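Local coordinates for PUA domain-containing protein (Thermoplasma acidophilum DSM 1728, PDB 1Q7H) that is of uncharacterised function but carries a PUA domain and probably binds RNA, at residues 71-76 and 92-97. Sequence-based numbering, arbitrary orientation.
Sequences NIVTVD and PGIVSM
Thr74 and Ser96 pair across two antiparallel strands, Thr74 N giving a nearly straight bond to Ser96 O (2.8 Å, 170° at the hydrogen). In return, Thr74 O takes Val95 N at 2.7 Å and, weakly, Ser96 N at 3.4 Å. One residue thus faces two, a classic beta bulge, and the register slips before Val75 meets Ile94. Beyond it, Asp76 N bonds to Gly93 O at 2.9 Å. One water joins Thr74 OG1 to Ser96 OG on their face; another donates to Asp76 OD2 and Pro92 O. On the opposite face, Val73 CG1, anti to the backbone N (chi1 180°), meets Ile94 CD1 at 3.9 Å, while CG2 lies alongside Met97 CB. Leu89 and, from helix 126-132, Val129 and Met130 cover this apolar side. Asp76 OD1 accepts from Ala79 N, fixing the carboxylate where the chain leaves the strand. An alanine in place of Asp76 would probably leave Ala79 N without this acceptor and the water on Pro92 O without its second partner. Strand 72-75 lies between strands 106-111 and 94-97, the latter outermost in the PUA-domain sheet, with Val73, Val75, Ile94 and Met97 packed inward and Thr74 and Ser96 sharing a water outside.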
loop_
_atom_site.group_PDB
_atom_site.type_symbol
_atom_site.label_atom_id
_atom_site.label_comp_id
_atom_site.label_asym_id
_atom_site.label_seq_id
_atom_site.Cartn_x
_atom_site.Cartn_y
_atom_site.Cartn_z
ATOM N N ASN A 71 -7.062 0.987 -7.790
ATOM C CA ASN A 71 -5.785 1.683 -7.735
ATOM C C ASN A 71 -4.587 0.769 -7.817
ATOM O O ASN A 71 -3.553 1.046 -7.225
ATOM C CB ASN A 71 -5.712 2.532 -6.468
ATOM C CG ASN A 71 -6.747 3.646 -6.462
ATOM O OD1 ASN A 71 -7.654 3.660 -7.291
ATOM N ND2 ASN A 71 -6.619 4.576 -5.524
ATOM N N ILE A 72 -4.727 -0.313 -8.568
ATOM C CA ILE A 72 -3.644 -1.264 -8.728
ATOM C C ILE A 72 -2.757 -0.907 -9.920
ATOM O O ILE A 72 -3.240 -0.478 -10.965
ATOM C CB ILE A 72 -4.194 -2.685 -8.926
ATOM C CG1 ILE A 72 -4.915 -3.148 -7.665
ATOM C CG2 ILE A 72 -3.070 -3.643 -9.238
ATOM C CD1 ILE A 72 -5.761 -4.392 -7.899
ATOM N N VAL A 73 -1.455 -1.088 -9.744
ATOM C CA VAL A 73 -0.477 -0.807 -10.784
ATOM C C VAL A 73 0.445 -2.005 -10.884
ATOM O O VAL A 73 1.032 -2.429 -9.891
ATOM C CB VAL A 73 0.368 0.435 -10.435
ATOM C CG1 VAL A 73 1.374 0.704 -11.528
ATOM C CG2 VAL A 73 -0.544 1.637 -10.235
ATOM N N THR A 74 0.559 -2.562 -12.083
ATOM C CA THR A 74 1.408 -3.721 -12.307
ATOM C C THR A 74 2.696 -3.312 -13.005
ATOM O O THR A 74 2.666 -2.633 -14.031
ATOM C CB THR A 74 0.676 -4.762 -13.151
ATOM O OG1 THR A 74 -0.544 -5.100 -12.494
ATOM C CG2 THR A 74 1.531 -6.031 -13.330
ATOM N N VAL A 75 3.826 -3.731 -12.441
ATOM C CA VAL A 75 5.126 -3.396 -13.005
ATOM C C VAL A 75 5.829 -4.630 -13.560
ATOM O O VAL A 75 5.480 -5.760 -13.210
ATOM C CB VAL A 75 6.008 -2.701 -11.946
ATOM C CG1 VAL A 75 5.269 -1.467 -11.397
ATOM C CG2 VAL A 75 6.344 -3.663 -10.820
ATOM N N ASP A 76 6.816 -4.420 -14.431
ATOM C CA ASP A 76 7.507 -5.549 -15.027
ATOM C C ASP A 76 8.637 -6.082 -14.164
ATOM O O ASP A 76 8.944 -5.538 -13.115
ATOM C CB ASP A 76 8.017 -5.214 -16.450
ATOM C CG ASP A 76 9.053 -4.086 -16.478
ATOM O OD1 ASP A 76 9.800 -3.907 -15.502
ATOM O OD2 ASP A 76 9.131 -3.381 -17.506
ATOM N N PRO A 92 7.984 3.720 -17.799
ATOM C CA PRO A 92 8.459 2.641 -18.673
ATOM C C PRO A 92 8.344 1.253 -18.057
ATOM O O PRO A 92 8.290 0.247 -18.770
ATOM C CB PRO A 92 9.918 3.014 -18.924
ATOM C CG PRO A 92 9.927 4.487 -18.774
ATOM C CD PRO A 92 9.052 4.707 -17.575
ATOM N N GLY A 93 8.322 1.185 -16.733
ATOM C CA GLY A 93 8.230 -0.113 -16.084
ATOM C C GLY A 93 6.818 -0.538 -15.735
ATOM O O GLY A 93 6.615 -1.576 -15.101
ATOM N N ILE A 94 5.832 0.253 -16.141
ATOM C CA ILE A 94 4.445 -0.083 -15.848
ATOM C C ILE A 94 3.805 -0.902 -16.966
ATOM O O ILE A 94 3.809 -0.505 -18.129
ATOM C CB ILE A 94 3.611 1.191 -15.584
ATOM C CG1 ILE A 94 4.042 1.811 -14.249
ATOM C CG2 ILE A 94 2.117 0.857 -15.572
ATOM C CD1 ILE A 94 3.320 3.096 -13.898
ATOM N N VAL A 95 3.264 -2.057 -16.598
ATOM C CA VAL A 95 2.613 -2.948 -17.545
ATOM C C VAL A 95 1.131 -2.586 -17.709
ATOM O O VAL A 95 0.607 -2.545 -18.823
ATOM C CB VAL A 95 2.736 -4.409 -17.066
ATOM C CG1 VAL A 95 2.064 -5.345 -18.051
ATOM C CG2 VAL A 95 4.194 -4.770 -16.904
ATOM N N SER A 96 0.457 -2.316 -16.597
ATOM C CA SER A 96 -0.953 -1.954 -16.641
ATOM C C SER A 96 -1.336 -1.282 -15.340
ATOM O O SER A 96 -0.610 -1.364 -14.361
ATOM C CB SER A 96 -1.817 -3.205 -16.844
ATOM O OG SER A 96 -1.656 -4.095 -15.749
HETATM N N MSE A 97 -2.477 -0.613 -15.325
HETATM C CA MSE A 97 -2.917 0.049 -14.115
HETATM C C MSE A 97 -4.386 0.415 -14.225
HETATM O O MSE A 97 -4.955 0.428 -15.321
HETATM C CB MSE A 97 -2.067 1.304 -13.864
HETATM C CG MSE A 97 -2.314 2.441 -14.850
HETATM SE SE MSE A 97 -0.954 3.858 -14.871
HETATM C CE MSE A 97 -1.234 4.670 -13.134
HETATM O O HOH W 1 -2.897 -3.406 -13.206
HETATM O O HOH W 2 6.787 -2.452 -19.327
#